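Local coordinates for tryptase inhibitor (Rhipicephalus appendiculatus, PDB 2UUY), which inhibits tryptase and, through this modified Kunitz-fold domain, also binds trypsin, consistent with a serine protease inhibitor, at residues B[9-15]-B[32-36]. Residue numbers count along the deposited sequence, not the author numbering.
Sequences EPVKGLC and YEGCY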
# COMPACT_ATOMS: atom_id res chain seq x y z
N GLU B 9 -0.44 -21.78 -10.11
CA GLU B 9 0.37 -20.56 -10.08
C GLU B 9 0.63 -20.16 -8.64
O GLU B 9 0.06 -20.72 -7.71
CB GLU B 9 -0.32 -19.48 -10.88
CG GLU B 9 -0.39 -19.87 -12.33
CD GLU B 9 -1.04 -18.80 -13.18
OE1 GLU B 9 -2.22 -18.96 -13.54
OE2 GLU B 9 -0.39 -17.79 -13.47
N PRO B 10 1.49 -19.17 -8.43
CA PRO B 10 1.78 -18.82 -7.10
C PRO B 10 0.57 -18.34 -6.31
O PRO B 10 -0.33 -17.71 -6.86
CB PRO B 10 2.76 -17.60 -7.23
CG PRO B 10 3.38 -17.86 -8.54
CD PRO B 10 2.29 -18.37 -9.37
N VAL B 11 0.51 -18.65 -5.03
CA VAL B 11 -0.58 -18.20 -4.18
C VAL B 11 -0.47 -16.68 -4.06
O VAL B 11 0.60 -16.13 -3.76
CB VAL B 11 -0.54 -18.86 -2.80
CG1 VAL B 11 -1.52 -18.19 -1.83
CG2 VAL B 11 -0.88 -20.35 -2.91
N LYS B 12 -1.57 -16.00 -4.34
CA LYS B 12 -1.61 -14.55 -4.17
C LYS B 12 -1.59 -14.17 -2.70
O LYS B 12 -2.36 -14.68 -1.89
CB LYS B 12 -2.88 -13.99 -4.79
CG LYS B 12 -2.88 -14.12 -6.28
CD LYS B 12 -4.22 -13.80 -6.95
CE LYS B 12 -4.13 -13.99 -8.47
NZ LYS B 12 -5.26 -13.36 -9.21
N GLY B 13 -0.70 -13.27 -2.33
CA GLY B 13 -0.68 -12.76 -0.98
C GLY B 13 -1.86 -11.85 -0.73
O GLY B 13 -2.40 -11.20 -1.67
N LEU B 14 -2.28 -11.77 0.54
CA LEU B 14 -3.37 -10.88 0.96
C LEU B 14 -2.94 -9.46 1.06
O LEU B 14 -3.80 -8.59 0.96
CB LEU B 14 -3.99 -11.32 2.31
CG LEU B 14 -4.44 -12.76 2.45
CD1 LEU B 14 -5.00 -12.95 3.84
CD2 LEU B 14 -5.41 -13.05 1.33
N CYS B 15 -1.66 -9.18 1.29
CA CYS B 15 -1.20 -7.81 1.35
C CYS B 15 -1.39 -7.13 0.01
O CYS B 15 -1.52 -7.78 -1.01
CB CYS B 15 0.26 -7.72 1.83
SG CYS B 15 1.59 -7.84 0.58
N TYR B 32 5.21 -12.13 -12.11
CA TYR B 32 4.03 -11.99 -11.26
C TYR B 32 4.15 -10.65 -10.54
O TYR B 32 5.21 -10.28 -10.07
CB TYR B 32 3.93 -13.16 -10.27
CG TYR B 32 3.45 -14.39 -10.97
CD1 TYR B 32 2.10 -14.66 -11.09
CD2 TYR B 32 4.34 -15.25 -11.62
CE1 TYR B 32 1.65 -15.74 -11.81
CE2 TYR B 32 3.91 -16.33 -12.33
CZ TYR B 32 2.57 -16.58 -12.39
OH TYR B 32 2.14 -17.67 -13.12
N GLU B 33 3.05 -9.91 -10.52
CA GLU B 33 2.99 -8.57 -9.92
C GLU B 33 1.93 -8.57 -8.84
O GLU B 33 0.74 -8.84 -9.13
CB GLU B 33 2.62 -7.55 -10.97
CG GLU B 33 3.63 -7.33 -12.06
CD GLU B 33 3.03 -6.39 -13.09
OE1 GLU B 33 3.14 -5.19 -12.90
OE2 GLU B 33 2.34 -6.85 -14.03
N GLY B 34 2.32 -8.30 -7.60
CA GLY B 34 1.37 -8.36 -6.49
C GLY B 34 2.10 -8.67 -5.22
O GLY B 34 3.29 -8.37 -5.07
N CYS B 35 1.38 -9.23 -4.26
CA CYS B 35 1.95 -9.51 -2.94
C CYS B 35 2.59 -10.87 -2.94
O CYS B 35 2.07 -11.84 -2.39
CB CYS B 35 0.83 -9.45 -1.88
SG CYS B 35 1.46 -9.75 -0.22
N TYR B 36 3.73 -10.92 -3.57
CA TYR B 36 4.46 -12.18 -3.78
C TYR B 36 5.80 -12.04 -3.13
O TYR B 36 6.51 -11.08 -3.43
CB TYR B 36 4.63 -12.46 -5.27
CG TYR B 36 3.37 -12.70 -6.01
CD1 TYR B 36 2.68 -13.90 -5.89
CD2 TYR B 36 2.85 -11.72 -6.84
CE1 TYR B 36 1.51 -14.10 -6.59
CE2 TYR B 36 1.70 -11.94 -7.55
CZ TYR B 36 1.05 -13.14 -7.44
OH TYR B 36 -0.10 -13.36 -8.17
O HOH W 1 -0.62 -15.92 -8.89
O HOH W 2 -1.09 -10.53 -4.32
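The Cys-15–Cys-35 disulfide fixes one end of this contact: SG of Cys-15 lies 2.1 Å from SG of Cys-35, chi3 is 109°, and the two side chains adopt different rotamers, p for Cys-15 and t for Cys-35. Cys-35 centres an inverse gamma turn (phi/psi -88/74), and its O receives a weak hydrogen bond from Gly-13 N (3.1 Å, 124°). A CB on Gly-13 would clash with that same oxygen, 2.2 Å away, so a side chain would not fit here. One water donates to Gly-13 O (3.0 Å) and accepts from Cys-35 N (2.8 Å). At the far end, two tyrosines with m rotamers receive Pro-10. Its CD sits over the Tyr-32 ring, 3.8 Å from the centroid and 22° off the normal, a CH-pi contact, while its CB is 3.8 Å from Tyr-36 CE1. Tyr-32 OH donates to Glu-9 OE2 (2.6 Å), and a second water joins Tyr-36 OH to Pro-10 O, 2.7 Å from each. Lys-12 CG approaches Tyr-36 OH at 3.4 Å before the extended chain leads away. The contact thus ties the inhibitory loop of the modified Kunitz fold, whose Leu-14 and Cys-15 hydrogen-bond to trypsin of the neighbouring chain, to the end of strand 28-34 and the turn after it; Tyr-23 and Met-25 of antiparallel strand 19-25 pack against both Pro-10 and Tyr-32.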